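Local coordinates for putative OmpA family lipoprotein (Burkholderia cenocepacia, PDB 5LKW) that binds the diaminopimelic acid of peptidoglycan through its OmpA-like domain and probably helps the Tol-Pal system keep the outer membrane intact, at residues D57-Q70 with A92-H105. Sequence-based numbering, arbitrary orientation.
Sequences DERGTSEYNLALGQ and AVSLGKEKPQATGH. With API (2,6-diaminopimelic acid), chain C.
In the OmpA-like domain's diaminopimelate pocket, Lys97 bonds to the loop 57-61, which supplies part of the ligand site. Its NZ gives hydrogen bonds to two carbonyls, Glu58 O at 2.7 Å and Gly60 O at 2.6 Å, the second almost straight on (C=O...NZ 178°). These residues flank Arg59, whose O binds the ligand amino group, so Lys97 holds the backbone on both sides of a first-shell residue and is itself second shell. Its CD packs 3.6 Å from ND2 of Asn65, whose amide is used at both ends: ND2 donates to Arg59 O, while OD1 takes the ligand amino group, also bound by Asp57 OD1. Beyond the loop the contact continues along the beta-alpha-beta unit 50-55, 62-82, 90-96, where helix 62-70 runs roughly antiparallel to edge strand 92-96. Here Ser94 OG, set anti to the backbone N (chi1 -171°), donates in the carbonyl plane to Leu66 O at 2.8 Å and accepts from Gly96 N, an ST turn. A side chain at Gly69 would run into Ser94 OG; the bare CA lies 3.2 Å from it. One helical turn on from Leu66, Gln70 NE2 meets Ala92 O from above the carbonyl plane at 3.2 Å, and also bonds Glu74. At the far end, His105 ND1 points in its ring plane at the syn lone pair of Glu58 OE1 (2.7 Å), carboxylate and imidazole lying 12° from coplanar; Trp110 donates to the same oxygen.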
# COMPACT_ATOMS: atom_id res chain seq x y z
N ASP A 57 3.97 -6.29 -10.53
CA ASP A 57 4.04 -7.62 -11.19
C ASP A 57 5.47 -7.89 -11.78
O ASP A 57 6.36 -7.07 -11.65
CB ASP A 57 2.89 -7.88 -12.17
CG ASP A 57 2.93 -6.96 -13.39
OD1 ASP A 57 3.98 -6.95 -14.07
OD2 ASP A 57 1.93 -6.26 -13.68
N GLU A 58 5.71 -9.09 -12.33
CA GLU A 58 7.08 -9.58 -12.60
C GLU A 58 7.67 -9.01 -13.91
O GLU A 58 8.90 -9.17 -14.24
CB GLU A 58 7.10 -11.12 -12.61
CG GLU A 58 6.22 -11.68 -13.82
CD GLU A 58 5.84 -13.16 -13.67
OE1 GLU A 58 4.90 -13.57 -14.37
OE2 GLU A 58 6.47 -13.92 -12.91
N ARG A 59 6.82 -8.33 -14.66
CA ARG A 59 7.22 -7.85 -15.96
C ARG A 59 8.16 -6.68 -15.77
O ARG A 59 7.89 -5.72 -15.01
CB ARG A 59 6.03 -7.42 -16.80
CG ARG A 59 5.08 -8.54 -17.16
CD ARG A 59 3.88 -7.90 -17.87
NE ARG A 59 2.96 -7.18 -16.96
CZ ARG A 59 1.82 -6.60 -17.35
NH1 ARG A 59 1.44 -6.66 -18.65
NH2 ARG A 59 1.02 -6.00 -16.44
N GLY A 60 9.32 -6.80 -16.38
CA GLY A 60 10.22 -5.67 -16.44
C GLY A 60 11.34 -5.97 -15.49
O GLY A 60 11.33 -6.96 -14.74
N THR A 61 12.32 -5.09 -15.55
CA THR A 61 13.57 -5.23 -14.88
C THR A 61 13.43 -5.25 -13.39
O THR A 61 12.47 -4.71 -12.82
CB THR A 61 14.45 -4.05 -15.36
OG1 THR A 61 15.23 -4.52 -16.45
CG2 THR A 61 15.33 -3.58 -14.35
N SER A 62 14.40 -5.89 -12.74
CA SER A 62 14.46 -5.82 -11.30
C SER A 62 14.50 -4.37 -10.80
O SER A 62 13.72 -3.97 -9.94
CB SER A 62 15.67 -6.58 -10.79
OG SER A 62 15.65 -6.60 -9.40
N GLU A 63 15.43 -3.58 -11.34
CA GLU A 63 15.55 -2.16 -10.97
C GLU A 63 14.33 -1.34 -11.34
O GLU A 63 13.94 -0.48 -10.56
CB GLU A 63 16.85 -1.55 -11.52
CG GLU A 63 18.06 -1.97 -10.65
CD GLU A 63 19.40 -2.04 -11.40
OE1 GLU A 63 19.44 -1.78 -12.64
OE2 GLU A 63 20.44 -2.38 -10.75
N TYR A 64 13.73 -1.57 -12.52
CA TYR A 64 12.52 -0.84 -12.88
C TYR A 64 11.40 -0.98 -11.77
O TYR A 64 10.80 0.02 -11.31
CB TYR A 64 11.98 -1.24 -14.28
CG TYR A 64 10.79 -0.40 -14.71
CD1 TYR A 64 10.99 0.80 -15.39
CD2 TYR A 64 9.47 -0.79 -14.41
CE1 TYR A 64 9.90 1.60 -15.79
CE2 TYR A 64 8.38 0.02 -14.77
CZ TYR A 64 8.60 1.22 -15.46
OH TYR A 64 7.55 2.05 -15.84
N ASN A 65 11.17 -2.23 -11.38
CA ASN A 65 10.08 -2.60 -10.50
C ASN A 65 10.35 -2.27 -9.04
O ASN A 65 9.43 -1.99 -8.28
CB ASN A 65 9.83 -4.09 -10.61
CG ASN A 65 9.01 -4.43 -11.85
OD1 ASN A 65 7.93 -3.85 -12.05
ND2 ASN A 65 9.54 -5.33 -12.72
N LEU A 66 11.61 -2.30 -8.66
CA LEU A 66 11.98 -1.72 -7.39
C LEU A 66 11.60 -0.23 -7.35
O LEU A 66 11.02 0.21 -6.37
CB LEU A 66 13.50 -1.91 -7.13
CG LEU A 66 13.85 -1.84 -5.66
CD1 LEU A 66 13.53 -3.21 -4.90
CD2 LEU A 66 15.33 -1.38 -5.49
N ALA A 67 11.95 0.53 -8.40
CA ALA A 67 11.60 1.96 -8.48
C ALA A 67 10.08 2.16 -8.50
O ALA A 67 9.55 2.98 -7.76
CB ALA A 67 12.25 2.61 -9.70
N LEU A 68 9.38 1.37 -9.34
CA LEU A 68 7.93 1.39 -9.40
C LEU A 68 7.29 1.05 -8.02
O LEU A 68 6.41 1.79 -7.51
CB LEU A 68 7.45 0.42 -10.52
CG LEU A 68 5.92 0.28 -10.64
CD1 LEU A 68 5.27 1.67 -10.80
CD2 LEU A 68 5.59 -0.61 -11.85
N GLY A 69 7.70 -0.04 -7.42
CA GLY A 69 7.19 -0.36 -6.07
C GLY A 69 7.35 0.81 -5.10
O GLY A 69 6.46 1.09 -4.34
N GLN A 70 8.52 1.47 -5.11
CA GLN A 70 8.77 2.63 -4.23
C GLN A 70 7.75 3.72 -4.45
O GLN A 70 7.15 4.26 -3.50
CB GLN A 70 10.25 3.14 -4.32
CG GLN A 70 10.60 4.17 -3.25
CD GLN A 70 10.43 3.68 -1.80
OE1 GLN A 70 10.76 2.56 -1.46
NE2 GLN A 70 9.98 4.58 -0.92
N ALA A 92 7.55 4.26 3.88
CA ALA A 92 7.27 3.73 2.51
C ALA A 92 8.47 2.91 2.07
O ALA A 92 9.58 3.44 2.00
CB ALA A 92 7.05 4.86 1.52
N VAL A 93 8.28 1.61 1.85
CA VAL A 93 9.34 0.76 1.25
C VAL A 93 8.87 0.00 -0.01
O VAL A 93 7.66 -0.15 -0.26
CB VAL A 93 9.87 -0.25 2.26
CG1 VAL A 93 10.56 0.47 3.40
CG2 VAL A 93 8.72 -1.18 2.78
N SER A 94 9.83 -0.51 -0.77
CA SER A 94 9.54 -1.32 -1.98
C SER A 94 10.08 -2.75 -1.89
O SER A 94 11.28 -2.93 -1.62
CB SER A 94 10.20 -0.71 -3.20
OG SER A 94 9.73 -1.38 -4.40
N LEU A 95 9.22 -3.73 -2.18
CA LEU A 95 9.60 -5.11 -2.52
C LEU A 95 9.73 -5.43 -4.04
O LEU A 95 10.04 -6.57 -4.44
CB LEU A 95 8.64 -6.10 -1.86
CG LEU A 95 8.42 -5.84 -0.36
CD1 LEU A 95 7.43 -6.73 0.22
CD2 LEU A 95 9.71 -5.89 0.46
N GLY A 96 9.53 -4.43 -4.87
CA GLY A 96 9.64 -4.62 -6.28
C GLY A 96 8.79 -5.81 -6.73
O GLY A 96 7.60 -5.95 -6.32
N LYS A 97 9.41 -6.67 -7.51
CA LYS A 97 8.73 -7.92 -7.94
C LYS A 97 9.04 -9.16 -7.10
O LYS A 97 8.68 -10.25 -7.50
CB LYS A 97 9.02 -8.20 -9.41
CG LYS A 97 10.39 -8.65 -9.69
CD LYS A 97 10.65 -8.36 -11.18
CE LYS A 97 11.56 -9.34 -11.75
NZ LYS A 97 11.37 -9.09 -13.20
N GLU A 98 9.72 -8.98 -5.97
CA GLU A 98 10.38 -10.08 -5.22
C GLU A 98 9.45 -10.95 -4.37
O GLU A 98 9.74 -12.15 -4.23
CB GLU A 98 11.51 -9.52 -4.34
CG GLU A 98 12.70 -8.97 -5.14
CD GLU A 98 13.62 -8.00 -4.33
OE1 GLU A 98 13.54 -7.95 -3.06
OE2 GLU A 98 14.43 -7.27 -4.98
N LYS A 99 8.38 -10.36 -3.80
CA LYS A 99 7.35 -11.07 -3.04
C LYS A 99 6.00 -11.15 -3.73
O LYS A 99 5.01 -10.65 -3.20
CB LYS A 99 7.11 -10.47 -1.64
CG LYS A 99 8.37 -10.15 -0.85
CD LYS A 99 9.23 -11.36 -0.69
CE LYS A 99 10.54 -11.01 -0.01
NZ LYS A 99 11.06 -12.26 0.61
N PRO A 100 5.95 -11.82 -4.90
CA PRO A 100 4.65 -11.96 -5.60
C PRO A 100 3.62 -12.65 -4.65
O PRO A 100 3.98 -13.61 -3.99
CB PRO A 100 5.02 -12.82 -6.85
CG PRO A 100 6.34 -13.65 -6.41
CD PRO A 100 7.06 -12.60 -5.53
N GLN A 101 2.40 -12.15 -4.51
CA GLN A 101 1.37 -12.86 -3.72
C GLN A 101 0.65 -13.99 -4.53
O GLN A 101 0.35 -15.07 -3.99
CB GLN A 101 0.35 -11.84 -3.16
CG GLN A 101 -0.19 -12.24 -1.82
CD GLN A 101 0.94 -12.33 -0.75
OE1 GLN A 101 1.95 -11.60 -0.81
NE2 GLN A 101 0.77 -13.24 0.22
N ALA A 102 0.41 -13.73 -5.82
CA ALA A 102 -0.04 -14.76 -6.78
C ALA A 102 1.13 -15.09 -7.68
O ALA A 102 1.84 -14.16 -8.17
CB ALA A 102 -1.20 -14.19 -7.60
N THR A 103 1.35 -16.38 -7.93
CA THR A 103 2.61 -16.86 -8.52
C THR A 103 2.50 -17.28 -10.01
O THR A 103 3.52 -17.65 -10.63
CB THR A 103 3.23 -18.08 -7.71
OG1 THR A 103 2.28 -19.15 -7.73
CG2 THR A 103 3.57 -17.69 -6.21
N GLY A 104 1.29 -17.22 -10.56
CA GLY A 104 1.02 -17.35 -11.99
C GLY A 104 1.52 -16.25 -12.95
O GLY A 104 1.97 -15.19 -12.54
N HIS A 105 1.41 -16.53 -14.24
CA HIS A 105 2.07 -15.73 -15.25
C HIS A 105 0.97 -15.38 -16.22
O HIS A 105 0.88 -15.86 -17.35
CB HIS A 105 3.29 -16.49 -15.81
CG HIS A 105 4.21 -17.04 -14.73
ND1 HIS A 105 4.99 -16.24 -13.92
CD2 HIS A 105 4.45 -18.32 -14.32
CE1 HIS A 105 5.68 -16.98 -13.08
NE2 HIS A 105 5.37 -18.25 -13.29
C API C . 3.82 -3.13 -12.97
CA API C . 4.86 -3.40 -14.04
C3 API C . 4.37 -3.72 -15.45
C4 API C . 5.60 -3.94 -16.35
C5 API C . 5.60 -3.13 -17.67
C6 API C . 6.91 -3.23 -18.47
O API C . 3.98 -3.75 -11.93
OXT API C . 2.86 -2.34 -13.07
N API C . 5.60 -4.57 -13.57
O HOH W 1 12.15 -5.65 -8.09
O HOH W 2 12.48 0.17 -0.20